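T9SS C-terminal target domain-containing protein (Bacteroides cellulosilyticus, PDB 5JVK) probably hydrolyses O-glycosidic bonds in carbohydrates, as a family 39 glycoside hydrolase of a gut symbiont. Local coordinates at residues G199-L204 / L237-P242; L466-W471 / M476-D481. All coordinates share one frame; numbering follows the deposited sequence.

In the fold
Contact 1 and contact 2 share no element of the fold and lie on opposite sides of the chain's centre, their own centres about 54 Å apart. In contact 1, segments 199-204 and 237-242 belong to two neighbouring helices of the outer layer around the eight parallel strands; the residues that touch are mostly buried, and they meet through apolar contacts, with no hydrogen bond between the two segments. Contact 2 joins segments 466-471 and 476-481 at the margin of the antiparallel sheet that follows the barrel. It is partly buried and mixes leucine and methionine packing with a direct backbone hydrogen bond and a water bridge. Here the helix pair relies on alanine, valine and leucine, whereas the sheet margin also uses its peptide groups.

Contact 1: G199-L204 / L237-P242; sequences GCANAL and LKVVYP
Two successive outer helices of a (β/α)8 barrel, 194-211 and 229-247, meet where Ala201 and Leu204 of the first lie against Val239 and Val240 of the second. The helices run in nearly the same sense, and the local axes come within 8.4 Å of each other at a crossing angle of -25°. The small side chain of Ala201 is consistent with so close an approach: the CA atoms of Ala201 and Val240 are 4.3 Å apart. Its methyl points at the partner helix and rests on the backbone itself, CB of Ala201 lying 3.7 Å from CA of Val240. The same methyl also meets one branch of each valine, with CG1 of Val239 3.8 Å away and CG2 of Val240 at a similar spacing.

Such packing suits the barrel topology, in which strand 217-220 leads the chain from one helix to the next and the helices line up around the outside of the parallel strands. Val240 divides its two methyls between the partners, its first torsion (chi1 170°) setting CG1 opposite the backbone N and CG2 opposite the carbonyl carbon. CG2 of Val240 approaches the backbone of the other helix, 3.7 Å from CA of Ala201. CG1 of Val240 instead meets Leu204, one turn on from Ala201, at 3.7 Å from its CD2; here the two side chains stand at about a right angle. On the side of the barrel strands, Leu220 of strand 217-220 touches both Leu204 and Val240, and Phe173 of strand 168-174 also packs on Leu204. Tyr241 turns from the neighbouring helix, and its hydroxyl hydrogen-bonds to Asp283.

Contact 2: L466-W471 / M476-D481; sequences LRLIDW and MPLTVD
Leu468 packs against Met476 and Leu478 where a β-hairpin, strands 466-469 and 475-476, passes into the following loop; the hairpin belongs to the antiparallel sheet following the barrel, with 475-476 as the edge strand. From the backbone outward, CB of Leu468 lies 3.5 Å from the carbonyl O of Met476. A second neighbour of this CB is a methyl, CD2 of Leu478, at 3.8 Å. Further out, with CG opposite the backbone N (chi1 180°), the chain extends past CB of Met476. One terminal branch then does most of the touching: CD2 of Leu468 is 3.9 Å from CB of Met476. The same CD2 passes the backbone beyond, 3.7 Å from the carbonyl O of Pro477. Leu496 of strand 494-498, which flanks 466-469 on its other side, touches both Leu468 and Leu478.

Met476 bends at its last torsion (chi3 62°), which brings its CE back toward CD2 of Leu468 while SD lies beside CB of Asp470. The carboxylate of Asp470 is engaged within the turn, where OD1 accepts a hydrogen bond from the backbone N of Gln472. At the other end, the second branch of Leu478 extends the apolar seam, CD1 resting beside CB and the carbonyl O of Leu466.

The backbones are tied by a nearly straight hydrogen bond (170° at the hydrogen) from N of Met476 to O of Leu468, 2.9 Å long. The return link passes through a water molecule. That water accepts a hydrogen bond from N of Leu468 at 3.2 Å and donates one to O of Met476 at 2.8 Å.

Contact 1: G199-L204 / L237-P242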
loop_
_atom_site.group_PDB
_atom_site.type_symbol
_atom_site.label_atom_id
_atom_site.label_comp_id
_atom_site.label_asym_id
_atom_site.label_seq_id
_atom_site.Cartn_x
_atom_site.Cartn_y
_atom_site.Cartn_z
ATOM N N GLY A 199 4.434 31.258 8.623
ATOM C CA GLY A 199 4.664 30.341 9.736
ATOM C C GLY A 199 4.643 28.880 9.332
ATOM O O GLY A 199 5.452 28.090 9.816
ATOM N N CYS A 200 3.709 28.531 8.445
ATOM C CA CYS A 200 3.608 27.182 7.876
ATOM C C CYS A 200 4.829 26.851 7.023
ATOM O O CYS A 200 5.393 25.760 7.139
ATOM C CB CYS A 200 2.336 27.055 7.026
ATOM S SG CYS A 200 1.927 25.379 6.479
ATOM N N ALA A 201 5.228 27.801 6.177
ATOM C CA ALA A 201 6.394 27.647 5.299
ATOM C C ALA A 201 7.700 27.446 6.060
ATOM O O ALA A 201 8.486 26.559 5.718
ATOM C CB ALA A 201 6.512 28.844 4.369
ATOM N N ASN A 202 7.926 28.265 7.084
ATOM C CA ASN A 202 9.134 28.160 7.908
ATOM C C ASN A 202 9.121 26.938 8.832
ATOM O O ASN A 202 10.187 26.427 9.184
ATOM C CB ASN A 202 9.353 29.439 8.727
ATOM C CG ASN A 202 9.646 30.654 7.857
ATOM O OD1 ASN A 202 10.342 30.557 6.844
ATOM N ND2 ASN A 202 9.129 31.811 8.258
ATOM N N ALA A 203 7.931 26.479 9.224
ATOM C CA ALA A 203 7.792 25.261 10.036
ATOM C C ALA A 203 8.163 24.004 9.250
ATOM O O ALA A 203 8.874 23.136 9.762
ATOM C CB ALA A 203 6.377 25.137 10.579
ATOM N N LEU A 204 7.670 23.909 8.015
ATOM C CA LEU A 204 8.024 22.806 7.117
ATOM C C LEU A 204 9.493 22.881 6.708
ATOM O O LEU A 204 10.180 21.857 6.679
ATOM C CB LEU A 204 7.132 22.803 5.865
ATOM C CG LEU A 204 7.407 21.746 4.784
ATOM C CD1 LEU A 204 7.383 20.338 5.364
ATOM C CD2 LEU A 204 6.403 21.874 3.651
ATOM N N LEU A 237 0.862 27.819 -1.053
ATOM C CA LEU A 237 1.867 27.101 -1.839
ATOM C C LEU A 237 2.957 28.019 -2.413
ATOM O O LEU A 237 4.128 27.631 -2.466
ATOM C CB LEU A 237 1.172 26.333 -2.971
ATOM C CG LEU A 237 1.963 25.357 -3.843
ATOM C CD1 LEU A 237 2.589 24.251 -3.001
ATOM C CD2 LEU A 237 1.055 24.789 -4.935
ATOM N N LYS A 238 2.569 29.228 -2.833
ATOM C CA LYS A 238 3.520 30.225 -3.369
ATOM C C LYS A 238 4.551 30.719 -2.346
ATOM O O LYS A 238 5.633 31.159 -2.732
ATOM C CB LYS A 238 2.777 31.425 -3.978
ATOM C CG LYS A 238 2.234 31.160 -5.372
ATOM C CD LYS A 238 1.391 32.314 -5.893
ATOM C CE LYS A 238 1.106 32.150 -7.379
ATOM N NZ LYS A 238 0.067 33.090 -7.877
ATOM N N VAL A 239 4.204 30.658 -1.059
ATOM C CA VAL A 239 5.132 30.975 0.032
ATOM C C VAL A 239 5.943 29.732 0.423
ATOM O O VAL A 239 7.163 29.815 0.565
ATOM C CB VAL A 239 4.389 31.540 1.272
ATOM C CG1 VAL A 239 5.364 31.866 2.401
ATOM C CG2 VAL A 239 3.578 32.774 0.893
ATOM N N VAL A 240 5.266 28.592 0.586
ATOM C CA VAL A 240 5.906 27.345 1.050
ATOM C C VAL A 240 6.961 26.796 0.079
ATOM O O VAL A 240 8.032 26.375 0.515
ATOM C CB VAL A 240 4.852 26.245 1.372
ATOM C CG1 VAL A 240 5.500 24.882 1.615
ATOM C CG2 VAL A 240 4.032 26.644 2.590
ATOM N N TYR A 241 6.659 26.798 -1.219
ATOM C CA TYR A 241 7.545 26.177 -2.212
ATOM C C TYR A 241 8.954 26.792 -2.266
ATOM O O TYR A 241 9.932 26.057 -2.140
ATOM C CB TYR A 241 6.894 26.144 -3.602
ATOM C CG TYR A 241 7.721 25.430 -4.651
ATOM C CD1 TYR A 241 7.735 24.034 -4.730
ATOM C CD2 TYR A 241 8.489 26.147 -5.570
ATOM C CE1 TYR A 241 8.490 23.375 -5.694
ATOM C CE2 TYR A 241 9.248 25.497 -6.535
ATOM C CZ TYR A 241 9.245 24.112 -6.594
ATOM O OH TYR A 241 9.995 23.475 -7.550
ATOM N N PRO A 242 9.069 28.128 -2.437
ATOM C CA PRO A 242 10.419 28.719 -2.421
ATOM C C PRO A 242 11.122 28.635 -1.057
ATOM O O PRO A 242 12.330 28.407 -1.020
ATOM C CB PRO A 242 10.176 30.181 -2.825
ATOM C CG PRO A 242 8.750 30.439 -2.489
ATOM C CD PRO A 242 8.041 29.144 -2.737
#

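Contact 2: L466-W471 / M476-D481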
loop_
_atom_site.group_PDB
_atom_site.type_symbol
_atom_site.label_atom_id
_atom_site.label_comp_id
_atom_site.label_asym_id
_atom_site.label_seq_id
_atom_site.Cartn_x
_atom_site.Cartn_y
_atom_site.Cartn_z
ATOM N N LEU A 466 7.475 -22.660 -18.340
ATOM C CA LEU A 466 6.445 -21.936 -17.590
ATOM C C LEU A 466 6.132 -22.587 -16.243
ATOM O O LEU A 466 6.059 -23.813 -16.136
ATOM C CB LEU A 466 5.162 -21.824 -18.422
ATOM C CG LEU A 466 5.211 -20.902 -19.647
ATOM C CD1 LEU A 466 3.954 -21.068 -20.488
ATOM C CD2 LEU A 466 5.391 -19.445 -19.246
ATOM N N ARG A 467 5.967 -21.746 -15.222
ATOM C CA ARG A 467 5.437 -22.146 -13.919
ATOM C C ARG A 467 4.171 -21.344 -13.649
ATOM O O ARG A 467 4.138 -20.147 -13.916
ATOM C CB ARG A 467 6.445 -21.862 -12.806
ATOM C CG ARG A 467 7.501 -22.936 -12.587
ATOM C CD ARG A 467 8.148 -22.764 -11.217
ATOM N NE ARG A 467 8.704 -21.418 -11.043
ATOM C CZ ARG A 467 8.907 -20.796 -9.877
ATOM N NH1 ARG A 467 8.604 -21.373 -8.709
ATOM N NH2 ARG A 467 9.419 -19.564 -9.873
ATOM N N LEU A 468 3.146 -21.999 -13.108
ATOM C CA LEU A 468 1.893 -21.340 -12.742
ATOM C C LEU A 468 1.840 -21.102 -11.237
ATOM O O LEU A 468 1.901 -22.053 -10.461
ATOM C CB LEU A 468 0.702 -22.193 -13.177
ATOM C CG LEU A 468 -0.705 -21.667 -12.885
ATOM C CD1 LEU A 468 -0.943 -20.325 -13.561
ATOM C CD2 LEU A 468 -1.740 -22.686 -13.332
ATOM N N ILE A 469 1.723 -19.833 -10.842
ATOM C CA ILE A 469 1.617 -19.421 -9.437
ATOM C C ILE A 469 0.270 -18.722 -9.242
ATOM O O ILE A 469 -0.137 -17.930 -10.091
ATOM C CB ILE A 469 2.751 -18.433 -9.048
ATOM C CG1 ILE A 469 4.134 -18.965 -9.469
ATOM C CG2 ILE A 469 2.721 -18.121 -7.553
ATOM C CD1 ILE A 469 4.535 -20.289 -8.844
ATOM N N ASP A 470 -0.418 -19.014 -8.139
ATOM C CA ASP A 470 -1.689 -18.337 -7.813
ATOM C C ASP A 470 -1.428 -17.063 -6.983
ATOM O O ASP A 470 -0.276 -16.715 -6.723
ATOM C CB ASP A 470 -2.679 -19.308 -7.133
ATOM C CG ASP A 470 -2.297 -19.669 -5.696
ATOM O OD1 ASP A 470 -1.191 -19.312 -5.236
ATOM O OD2 ASP A 470 -3.118 -20.323 -5.018
ATOM N N TRP A 471 -2.496 -16.387 -6.559
ATOM C CA TRP A 471 -2.407 -15.156 -5.738
ATOM C C TRP A 471 -1.622 -15.297 -4.425
ATOM O O TRP A 471 -1.218 -14.299 -3.822
ATOM C CB TRP A 471 -3.816 -14.670 -5.386
ATOM C CG TRP A 471 -4.486 -15.509 -4.327
ATOM C CD1 TRP A 471 -5.120 -16.701 -4.503
ATOM C CD2 TRP A 471 -4.560 -15.220 -2.924
ATOM N NE1 TRP A 471 -5.590 -17.170 -3.301
ATOM C CE2 TRP A 471 -5.258 -16.282 -2.315
ATOM C CE3 TRP A 471 -4.100 -14.166 -2.125
ATOM C CZ2 TRP A 471 -5.516 -16.320 -0.941
ATOM C CZ3 TRP A 471 -4.357 -14.205 -0.759
ATOM C CH2 TRP A 471 -5.058 -15.276 -0.182
ATOM N N MET A 476 1.016 -24.399 -9.019
ATOM C CA MET A 476 0.028 -25.298 -9.613
ATOM C C MET A 476 0.603 -25.891 -10.897
ATOM O O MET A 476 1.421 -25.249 -11.554
ATOM C CB MET A 476 -1.252 -24.530 -9.957
ATOM C CG MET A 476 -1.969 -23.906 -8.767
ATOM S SD MET A 476 -3.169 -22.654 -9.272
ATOM C CE MET A 476 -4.311 -23.634 -10.248
ATOM N N PRO A 477 0.178 -27.113 -11.270
ATOM C CA PRO A 477 0.555 -27.627 -12.589
ATOM C C PRO A 477 -0.223 -26.925 -13.706
ATOM O O PRO A 477 -1.265 -26.321 -13.444
ATOM C CB PRO A 477 0.176 -29.107 -12.508
ATOM C CG PRO A 477 -0.949 -29.146 -11.536
ATOM C CD PRO A 477 -0.646 -28.080 -10.522
ATOM N N LEU A 478 0.294 -26.996 -14.929
ATOM C CA LEU A 478 -0.388 -26.449 -16.101
ATOM C C LEU A 478 -1.363 -27.476 -16.674
ATOM O O LEU A 478 -1.131 -28.679 -16.571
ATOM C CB LEU A 478 0.628 -26.063 -17.178
ATOM C CG LEU A 478 1.652 -24.987 -16.806
ATOM C CD1 LEU A 478 2.768 -24.929 -17.835
ATOM C CD2 LEU A 478 0.992 -23.626 -16.678
ATOM N N THR A 479 -2.454 -26.993 -17.261
ATOM C CA THR A 479 -3.397 -27.833 -17.994
ATOM C C THR A 479 -3.319 -27.437 -19.464
ATOM O O THR A 479 -3.671 -26.315 -19.822
ATOM C CB THR A 479 -4.831 -27.655 -17.471
ATOM O OG1 THR A 479 -4.873 -27.995 -16.084
ATOM C CG2 THR A 479 -5.811 -28.543 -18.230
ATOM N N VAL A 480 -2.864 -28.363 -20.305
ATOM C CA VAL A 480 -2.579 -28.079 -21.711
ATOM C C VAL A 480 -3.578 -28.794 -22.620
ATOM O O VAL A 480 -3.556 -30.021 -22.726
ATOM C CB VAL A 480 -1.141 -28.503 -22.080
ATOM C CG1 VAL A 480 -0.788 -28.050 -23.496
ATOM C CG2 VAL A 480 -0.149 -27.945 -21.067
ATOM N N ASP A 481 -4.451 -28.021 -23.265
ATOM C CA ASP A 481 -5.432 -28.551 -24.208
ATOM C C ASP A 481 -5.020 -28.195 -25.637
ATOM O O ASP A 481 -5.405 -27.147 -26.157
ATOM C CB ASP A 481 -6.826 -28.004 -23.882
ATOM C CG ASP A 481 -7.900 -28.486 -24.856
ATOM O OD1 ASP A 481 -7.782 -29.610 -25.397
ATOM O OD2 ASP A 481 -8.870 -27.729 -25.077
HETATM O O HOH W 1 3.941 -25.090 -12.833
#